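Local atomic coordinates of glycerol dehydrogenase (Bacillus coagulans, PDB entry 6CSJ), a protein that is a polyol dehydrogenase, probably oxidising glycerol to dihydroxyacetone with NAD+ in its natural form, here a double mutant with acquired D-lactate dehydrogenase activity. Residues T116-S128 against I234-E246. The protein carries 2 engineered substitutions. Residues are numbered along the deposited sequence; the frame is centred on the assembly and turned at random.
Sequences TIASTNAPTSALS and IEANTYLSGIGSE. Engineered in segment 116-128: N121 (natural residue Asp). Engineered in segment 234-246: S245 (natural residue Phe).
N121 and T124 lie against the turn of helix 228-248 around G242, joining the loop that follows strand 111-115 of the parallel sheet to the helical part of this iron-containing alcohol dehydrogenase fold. The CA atoms come nearest each other here, N121 CA lying 4.7 Å from G242 CA. N121, engineered from Asp, has CG between its backbone N and carbonyl carbon (chi1 62°), which carries the amide over the helix. Its ND2 donates to S241 OG at 3.0 Å, nearly in the amide plane. S245, engineered from Phe, brings OG equally near ND2, but the angle is too poor for a bond; that hydroxyl donates instead to S241 O. S241 OG also meets T175, and the N121 backbone N bonds to D171, so helices 162-173 and 175-185 flank this part of the contact.

T124, near the end of the A122-S125 type I turn, sets OG1 3.3 Å from G242 CA. A CB built on G242 would fall 2.1 Å from T124 OG1, evidence that a side chain would clash here. The methyl CG2 faces T238, and water 1 links T124 N to T238 O. Upstream, A118 turns CB toward I234 while its carbonyl O accepts from N237 ND2 at 3.1 Å; Q210 holds the other end of this amide.

At the far end E246, extended beyond CG, reaches S125 and A126. Replacing E246 by an alanine is likely to leave A126 N without its carboxylate acceptor and N146, which also bonds T124 O, with one partner fewer. A126 N donates to E246 OE2 at 2.8 Å with an N-H...O angle of 162°. The N-H comes in on the syn side of OE2, 15° out of the carboxylate plane.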
# COMPACT_ATOMS: atom_id res chain seq x y z
N THR A 116 6.33 6.44 -7.60
CA THR A 116 7.76 6.32 -7.85
C THR A 116 8.39 5.23 -6.98
O THR A 116 9.61 5.01 -7.05
CB THR A 116 8.46 7.66 -7.58
OG1 THR A 116 8.16 8.09 -6.26
CG2 THR A 116 7.99 8.71 -8.56
N ILE A 117 7.57 4.57 -6.16
CA ILE A 117 7.99 3.44 -5.31
C ILE A 117 6.84 2.44 -5.30
O ILE A 117 5.70 2.79 -5.63
CB ILE A 117 8.30 3.89 -3.86
CG1 ILE A 117 7.01 4.34 -3.12
CG2 ILE A 117 9.39 4.97 -3.87
CD1 ILE A 117 7.21 5.14 -1.85
N ALA A 118 7.13 1.20 -4.92
CA ALA A 118 6.13 0.13 -4.86
C ALA A 118 6.21 -0.52 -3.48
O ALA A 118 6.54 -1.70 -3.35
CB ALA A 118 6.35 -0.87 -5.97
N SER A 119 5.87 0.28 -2.47
CA SER A 119 6.04 -0.05 -1.06
C SER A 119 4.73 -0.31 -0.29
O SER A 119 4.78 -0.74 0.87
CB SER A 119 6.79 1.09 -0.37
OG SER A 119 6.06 2.30 -0.48
N THR A 120 3.58 0.02 -0.88
CA THR A 120 2.30 -0.29 -0.24
C THR A 120 1.28 -0.63 -1.32
O THR A 120 1.52 -0.42 -2.52
CB THR A 120 1.74 0.89 0.63
OG1 THR A 120 1.08 1.88 -0.21
CG2 THR A 120 2.83 1.60 1.48
N ASN A 121 0.13 -1.15 -0.89
CA ASN A 121 -0.99 -1.42 -1.80
C ASN A 121 -2.04 -0.28 -1.85
O ASN A 121 -3.13 -0.47 -2.36
CB ASN A 121 -1.63 -2.78 -1.48
CG ASN A 121 -2.22 -2.85 -0.08
OD1 ASN A 121 -2.37 -1.84 0.60
ND2 ASN A 121 -2.54 -4.05 0.36
N ALA A 122 -1.67 0.91 -1.36
CA ALA A 122 -2.58 2.08 -1.38
C ALA A 122 -2.90 2.69 -2.76
O ALA A 122 -4.02 3.14 -2.95
CB ALA A 122 -2.03 3.18 -0.46
N PRO A 123 -1.93 2.70 -3.71
CA PRO A 123 -2.12 3.44 -4.97
C PRO A 123 -3.41 3.18 -5.74
O PRO A 123 -4.03 4.14 -6.22
CB PRO A 123 -0.92 3.03 -5.79
CG PRO A 123 0.14 2.90 -4.77
CD PRO A 123 -0.53 2.24 -3.60
N THR A 124 -3.82 1.93 -5.85
CA THR A 124 -5.03 1.58 -6.60
C THR A 124 -6.33 1.90 -5.86
O THR A 124 -7.40 1.83 -6.47
CB THR A 124 -5.08 0.07 -6.93
OG1 THR A 124 -4.96 -0.68 -5.71
CG2 THR A 124 -3.95 -0.30 -7.88
N SER A 125 -6.25 2.22 -4.56
CA SER A 125 -7.44 2.26 -3.71
C SER A 125 -8.21 3.58 -3.77
O SER A 125 -7.61 4.64 -4.00
CB SER A 125 -7.05 1.99 -2.26
OG SER A 125 -6.40 3.12 -1.69
N ALA A 126 -9.52 3.49 -3.54
CA ALA A 126 -10.43 4.63 -3.48
C ALA A 126 -10.35 5.31 -2.12
O ALA A 126 -11.34 5.36 -1.38
CB ALA A 126 -11.86 4.17 -3.76
N LEU A 127 -9.19 5.86 -1.78
CA LEU A 127 -8.91 6.31 -0.42
C LEU A 127 -7.79 7.34 -0.41
O LEU A 127 -6.74 7.09 -0.98
CB LEU A 127 -8.53 5.12 0.46
CG LEU A 127 -8.23 5.37 1.95
CD1 LEU A 127 -9.40 6.04 2.64
CD2 LEU A 127 -7.83 4.06 2.63
N SER A 128 -8.02 8.46 0.26
CA SER A 128 -6.97 9.43 0.55
C SER A 128 -6.83 9.56 2.06
O SER A 128 -7.81 9.78 2.76
CB SER A 128 -7.30 10.80 -0.05
OG SER A 128 -7.50 10.72 -1.45
N ILE A 234 6.32 -5.88 -8.71
CA ILE A 234 5.68 -4.56 -8.78
C ILE A 234 4.18 -4.71 -9.04
O ILE A 234 3.38 -4.05 -8.39
CB ILE A 234 6.39 -3.63 -9.79
CG1 ILE A 234 7.73 -3.17 -9.16
CG2 ILE A 234 5.52 -2.44 -10.14
CD1 ILE A 234 8.63 -2.39 -10.08
N GLU A 235 3.81 -5.59 -9.97
CA GLU A 235 2.40 -5.88 -10.24
C GLU A 235 1.72 -6.47 -8.98
O GLU A 235 0.62 -6.04 -8.61
CB GLU A 235 2.23 -6.84 -11.43
CG GLU A 235 0.77 -7.03 -11.84
CD GLU A 235 0.52 -8.14 -12.84
OE1 GLU A 235 1.42 -8.51 -13.64
OE2 GLU A 235 -0.64 -8.64 -12.84
N ALA A 236 2.38 -7.43 -8.33
CA ALA A 236 1.84 -8.06 -7.12
C ALA A 236 1.68 -7.08 -5.94
O ALA A 236 0.64 -7.07 -5.27
CB ALA A 236 2.70 -9.25 -6.71
N ASN A 237 2.71 -6.27 -5.70
CA ASN A 237 2.70 -5.24 -4.66
C ASN A 237 1.63 -4.17 -4.86
O ASN A 237 1.21 -3.54 -3.89
CB ASN A 237 4.06 -4.54 -4.58
CG ASN A 237 5.13 -5.41 -3.93
OD1 ASN A 237 4.92 -6.60 -3.67
ND2 ASN A 237 6.30 -4.81 -3.67
N THR A 238 1.20 -3.95 -6.11
CA THR A 238 0.33 -2.83 -6.44
C THR A 238 -1.06 -3.28 -6.89
O THR A 238 -2.05 -3.03 -6.20
CB THR A 238 1.00 -1.94 -7.50
OG1 THR A 238 2.35 -1.67 -7.11
CG2 THR A 238 0.25 -0.61 -7.64
N TYR A 239 -1.17 -3.93 -8.04
CA TYR A 239 -2.49 -4.30 -8.52
C TYR A 239 -3.07 -5.47 -7.73
O TYR A 239 -4.14 -5.34 -7.14
CB TYR A 239 -2.49 -4.63 -10.01
CG TYR A 239 -3.88 -4.73 -10.59
CD1 TYR A 239 -4.58 -3.58 -10.93
CD2 TYR A 239 -4.51 -5.96 -10.79
CE1 TYR A 239 -5.87 -3.63 -11.42
CE2 TYR A 239 -5.81 -6.01 -11.32
CZ TYR A 239 -6.48 -4.83 -11.63
OH TYR A 239 -7.76 -4.83 -12.14
N LEU A 240 -2.36 -6.59 -7.71
CA LEU A 240 -2.87 -7.82 -7.09
C LEU A 240 -3.21 -7.62 -5.62
O LEU A 240 -4.31 -7.98 -5.17
CB LEU A 240 -1.86 -8.97 -7.21
CG LEU A 240 -1.33 -9.38 -8.58
CD1 LEU A 240 -0.43 -10.60 -8.45
CD2 LEU A 240 -2.48 -9.64 -9.54
N SER A 241 -2.26 -7.04 -4.87
CA SER A 241 -2.45 -6.74 -3.46
C SER A 241 -3.49 -5.62 -3.24
O SER A 241 -4.23 -5.66 -2.25
CB SER A 241 -1.13 -6.32 -2.83
OG SER A 241 -1.29 -6.03 -1.45
N GLY A 242 -3.52 -4.63 -4.13
CA GLY A 242 -4.49 -3.55 -4.07
C GLY A 242 -5.93 -3.99 -4.23
O GLY A 242 -6.78 -3.67 -3.39
N ILE A 243 -6.21 -4.73 -5.30
CA ILE A 243 -7.56 -5.28 -5.52
C ILE A 243 -7.86 -6.36 -4.47
O ILE A 243 -8.97 -6.42 -3.93
CB ILE A 243 -7.75 -5.88 -6.95
CG1 ILE A 243 -7.36 -4.87 -8.05
CG2 ILE A 243 -9.18 -6.35 -7.16
CD1 ILE A 243 -7.88 -3.46 -7.86
N GLY A 244 -6.86 -7.18 -4.17
CA GLY A 244 -6.99 -8.25 -3.19
C GLY A 244 -7.40 -7.76 -1.81
O GLY A 244 -8.26 -8.37 -1.18
N SER A 245 -6.79 -6.68 -1.33
CA SER A 245 -7.11 -6.20 0.01
C SER A 245 -8.38 -5.34 0.02
O SER A 245 -9.26 -5.56 0.86
CB SER A 245 -5.93 -5.49 0.68
OG SER A 245 -5.46 -4.44 -0.13
N GLU A 246 -8.51 -4.41 -0.91
CA GLU A 246 -9.69 -3.54 -0.96
C GLU A 246 -10.98 -4.29 -1.31
O GLU A 246 -12.01 -4.00 -0.72
CB GLU A 246 -9.49 -2.37 -1.94
CG GLU A 246 -10.59 -1.31 -1.86
CD GLU A 246 -10.45 -0.23 -2.93
OE1 GLU A 246 -10.40 -0.57 -4.14
OE2 GLU A 246 -10.42 0.97 -2.56
O HOH W 1 -2.09 -0.24 -5.18
O HOH W 2 -7.49 -1.12 -4.31